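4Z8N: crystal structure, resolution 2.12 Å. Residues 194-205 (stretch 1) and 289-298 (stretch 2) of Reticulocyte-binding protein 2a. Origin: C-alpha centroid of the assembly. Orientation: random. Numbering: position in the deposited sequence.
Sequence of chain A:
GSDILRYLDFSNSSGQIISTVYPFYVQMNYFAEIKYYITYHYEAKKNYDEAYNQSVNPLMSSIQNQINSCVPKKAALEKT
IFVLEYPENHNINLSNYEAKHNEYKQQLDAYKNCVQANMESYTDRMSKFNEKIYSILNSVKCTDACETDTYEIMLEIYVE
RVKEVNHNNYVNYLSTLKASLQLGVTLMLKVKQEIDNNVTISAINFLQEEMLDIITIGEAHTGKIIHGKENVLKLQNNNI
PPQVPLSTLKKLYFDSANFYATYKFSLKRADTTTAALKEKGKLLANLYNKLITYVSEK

Stretch 1 (194-205) EIDNNVTISAIN
Stretch 2 (289-298) NKLITYVSEK

Where a helix begins beside the end of another, apolar side chains usually supply the adhesion while polar groups serve the backbone, and Reticulocyte-binding protein 2a illustrates this. Residues 195-198 approach in a largely extended path (Ile-195 phi/psi -121/137, Asp-196 -62/139, Asn-197 -61/142, Asn-198 -148/175); a helix then runs from Val-199 through Asn-205 and beyond, with phi near -65 and psi near -45. It packs against the helix entering at Asn-289, the axes 9.8 Å apart at closest and their directions 143° apart, closer to antiparallel than to parallel. The register is set by Thr-200 CA lying 6.4 Å from Leu-291 CA, and Ile-195 CA 7.2 Å from Val-295 CA. The two stretches bury 462 Å² and share no hydrogen bond.

Leu-291 is the hub. Its CA-to-CB bond points toward the first helix, and with chi1 t (-176°) and chi2 p (52°) its CD1 lies 3.7 Å from Ile-201 CG1 and its CD2 3.7 Å from Ile-204 CD1; CD2 also lies 4.1 Å from Ile-201 CG1, so that methyl touches both isoleucines. Both isoleucines adopt chi1 m, chi2 t, the extended form common in helices. Thr-200, also m, occupies the closest backbone approach, where a small side chain fits: its CG2 is 4.1 Å from Leu-291 CB. Its OG1 sits 3.5 Å from Tyr-294 CE2 and 3.8 Å from Lys-290 CG, and is hydrogen-bonded elsewhere in the structure, so its burial leaves no polar group unsatisfied. Lys-290 (t, p, t, t) starts toward the partner, but its end leads away, so its aliphatic part makes the contact.

Asn-198 is the N-cap. With chi1 p (53°) and chi2 75°, its OD1 accepts from Ile-201 N at 3.0 Å, satisfying an amide that has no preceding turn to pair with, while its ND2 makes a weak hydrogen bond to Asp-196 O at 3.2 Å. The same OD1 lies 4.4 Å from Tyr-294 CE2; the ring (chi1 m, -77°; chi2 -74°) meets both Asn-198 and Thr-200 obliquely. One turn on, Ser-202 OG (chi1 m) donates to Asn-198 O at 3.0 Å.

Before the cap, Ile-195 points toward the second stretch in an m, m rotamer that carries CD1 to 4.1 Å from Val-295 CG1. At the chain's end, Lys-298 reaches out through t, t, t, p. Asp-196 (m) starts sideways, but its end comes nearer, and OD2 forms a long salt bridge with Lys-298 NZ at 4.0 Å, a loose tether given that lysine's poor order.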

# COMPACT_ATOMS: atom_id res chain seq x y z
N GLU A 194 34.38 -15.01 8.63
CA GLU A 194 35.04 -15.42 9.87
C GLU A 194 34.37 -16.60 10.56
O GLU A 194 35.02 -17.35 11.29
CB GLU A 194 35.10 -14.23 10.83
CG GLU A 194 35.85 -13.02 10.29
CD GLU A 194 37.33 -13.29 10.09
OE1 GLU A 194 37.90 -14.11 10.85
OE2 GLU A 194 37.94 -12.68 9.18
N ILE A 195 33.08 -16.77 10.33
CA ILE A 195 32.30 -17.80 11.01
C ILE A 195 31.68 -18.77 10.02
O ILE A 195 31.15 -18.37 8.98
CB ILE A 195 31.18 -17.17 11.88
CG1 ILE A 195 31.75 -16.06 12.77
CG2 ILE A 195 30.49 -18.23 12.73
CD1 ILE A 195 32.80 -16.54 13.75
N ASP A 196 31.73 -20.06 10.34
CA ASP A 196 31.07 -21.08 9.54
C ASP A 196 29.56 -20.84 9.53
O ASP A 196 28.97 -20.50 10.56
CB ASP A 196 31.40 -22.48 10.05
CG ASP A 196 32.87 -22.82 9.90
OD1 ASP A 196 33.37 -22.80 8.76
OD2 ASP A 196 33.53 -23.11 10.92
N ASN A 197 28.94 -21.01 8.37
CA ASN A 197 27.52 -20.72 8.19
C ASN A 197 26.63 -21.58 9.08
O ASN A 197 26.90 -22.75 9.29
CB ASN A 197 27.13 -20.90 6.72
CG ASN A 197 25.77 -20.33 6.40
OD1 ASN A 197 25.22 -19.54 7.17
ND2 ASN A 197 25.21 -20.72 5.26
N ASN A 198 25.57 -20.97 9.60
CA ASN A 198 24.58 -21.68 10.40
C ASN A 198 23.20 -21.06 10.22
O ASN A 198 23.06 -20.05 9.54
CB ASN A 198 24.98 -21.68 11.88
CG ASN A 198 25.25 -20.29 12.42
OD1 ASN A 198 24.33 -19.50 12.65
ND2 ASN A 198 26.53 -19.97 12.62
N VAL A 199 22.18 -21.67 10.82
CA VAL A 199 20.80 -21.21 10.62
C VAL A 199 20.55 -19.84 11.23
O VAL A 199 19.72 -19.08 10.74
CB VAL A 199 19.78 -22.22 11.19
CG1 VAL A 199 19.78 -23.50 10.36
CG2 VAL A 199 20.07 -22.53 12.65
N THR A 200 21.26 -19.51 12.31
CA THR A 200 21.14 -18.19 12.93
C THR A 200 21.63 -17.11 11.97
O THR A 200 20.99 -16.07 11.81
CB THR A 200 21.91 -18.11 14.25
OG1 THR A 200 21.36 -19.04 15.19
CG2 THR A 200 21.83 -16.70 14.84
N ILE A 201 22.77 -17.36 11.34
CA ILE A 201 23.31 -16.44 10.34
C ILE A 201 22.35 -16.32 9.16
O ILE A 201 22.07 -15.22 8.68
CB ILE A 201 24.69 -16.90 9.83
CG1 ILE A 201 25.74 -16.72 10.93
CG2 ILE A 201 25.10 -16.14 8.57
CD1 ILE A 201 27.14 -17.16 10.53
N SER A 202 21.83 -17.46 8.70
CA SER A 202 20.89 -17.49 7.59
C SER A 202 19.62 -16.72 7.92
O SER A 202 19.08 -16.02 7.07
CB SER A 202 20.56 -18.93 7.21
OG SER A 202 21.72 -19.65 6.84
N ALA A 203 19.16 -16.84 9.16
CA ALA A 203 17.94 -16.15 9.60
C ALA A 203 18.11 -14.63 9.64
O ALA A 203 17.20 -13.89 9.27
CB ALA A 203 17.51 -16.67 10.97
N ILE A 204 19.27 -14.18 10.09
CA ILE A 204 19.61 -12.76 10.18
C ILE A 204 19.58 -12.12 8.80
O ILE A 204 18.94 -11.09 8.55
CB ILE A 204 21.01 -12.59 10.81
CG1 ILE A 204 20.97 -12.93 12.29
CG2 ILE A 204 21.55 -11.20 10.62
CD1 ILE A 204 22.31 -12.83 12.97
N ASN A 205 20.34 -12.76 7.92
CA ASN A 205 20.31 -12.60 6.48
C ASN A 205 18.94 -12.55 5.82
O ASN A 205 18.69 -11.67 5.02
CB ASN A 205 21.15 -13.75 5.96
CG ASN A 205 22.60 -13.38 5.82
OD1 ASN A 205 22.97 -12.96 4.74
ND2 ASN A 205 23.31 -13.20 6.97
N ASN A 289 21.97 -11.14 19.05
CA ASN A 289 22.47 -11.58 20.35
C ASN A 289 22.74 -13.08 20.40
O ASN A 289 23.67 -13.52 21.08
CB ASN A 289 21.47 -11.20 21.45
CG ASN A 289 21.67 -9.78 21.94
OD1 ASN A 289 22.60 -9.50 22.70
ND2 ASN A 289 20.80 -8.88 21.51
N LYS A 290 21.93 -13.85 19.69
CA LYS A 290 22.13 -15.29 19.61
C LYS A 290 23.45 -15.59 18.90
O LYS A 290 24.21 -16.46 19.33
CB LYS A 290 20.96 -15.95 18.88
CG LYS A 290 21.14 -17.43 18.59
CD LYS A 290 21.00 -18.28 19.84
CE LYS A 290 21.05 -19.76 19.50
NZ LYS A 290 20.87 -20.62 20.70
N LEU A 291 23.72 -14.84 17.84
CA LEU A 291 24.94 -15.03 17.06
C LEU A 291 26.19 -14.68 17.87
O LEU A 291 27.25 -15.28 17.68
CB LEU A 291 24.90 -14.20 15.77
CG LEU A 291 26.08 -14.38 14.82
CD1 LEU A 291 26.30 -15.85 14.52
CD2 LEU A 291 25.87 -13.59 13.54
N ILE A 292 26.05 -13.71 18.77
CA ILE A 292 27.16 -13.30 19.63
C ILE A 292 27.68 -14.47 20.46
O ILE A 292 28.89 -14.63 20.64
CB ILE A 292 26.74 -12.14 20.57
CG1 ILE A 292 26.50 -10.87 19.76
CG2 ILE A 292 27.81 -11.88 21.62
CD1 ILE A 292 26.07 -9.68 20.60
N THR A 293 26.76 -15.31 20.94
CA THR A 293 27.14 -16.48 21.74
C THR A 293 27.98 -17.46 20.93
O THR A 293 28.89 -18.09 21.46
CB THR A 293 25.90 -17.21 22.29
OG1 THR A 293 25.17 -17.81 21.22
CG2 THR A 293 25.00 -16.25 23.05
N TYR A 294 27.67 -17.59 19.64
CA TYR A 294 28.45 -18.43 18.74
C TYR A 294 29.87 -17.90 18.60
O TYR A 294 30.85 -18.62 18.83
CB TYR A 294 27.80 -18.52 17.36
CG TYR A 294 26.60 -19.44 17.28
CD1 TYR A 294 26.75 -20.82 17.28
CD2 TYR A 294 25.31 -18.92 17.17
CE1 TYR A 294 25.66 -21.66 17.19
CE2 TYR A 294 24.21 -19.76 17.08
CZ TYR A 294 24.39 -21.12 17.09
OH TYR A 294 23.30 -21.96 17.01
N VAL A 295 29.98 -16.63 18.22
CA VAL A 295 31.26 -15.99 17.95
C VAL A 295 32.16 -15.93 19.19
O VAL A 295 33.37 -16.11 19.10
CB VAL A 295 31.07 -14.56 17.41
CG1 VAL A 295 32.40 -13.97 16.96
CG2 VAL A 295 30.07 -14.55 16.27
N SER A 296 31.54 -15.69 20.34
CA SER A 296 32.27 -15.45 21.59
C SER A 296 33.18 -16.61 21.99
O SER A 296 34.36 -16.40 22.30
CB SER A 296 31.28 -15.15 22.72
OG SER A 296 31.97 -14.94 23.94
N GLU A 297 32.65 -17.83 22.00
CA GLU A 297 33.43 -18.95 22.51
C GLU A 297 34.23 -19.69 21.44
O GLU A 297 34.99 -20.60 21.75
CB GLU A 297 32.52 -19.94 23.24
CG GLU A 297 32.00 -19.40 24.57
CD GLU A 297 31.13 -20.39 25.32
OE1 GLU A 297 30.76 -21.42 24.72
OE2 GLU A 297 30.84 -20.14 26.51
N LYS A 298 34.09 -19.27 20.18
CA LYS A 298 34.98 -19.75 19.12
C LYS A 298 36.15 -18.79 18.96
O LYS A 298 37.28 -19.08 19.35
CB LYS A 298 34.26 -19.91 17.78
CG LYS A 298 35.15 -20.48 16.68
CD LYS A 298 34.48 -20.40 15.31
CE LYS A 298 35.35 -21.04 14.22
NZ LYS A 298 35.46 -22.53 14.36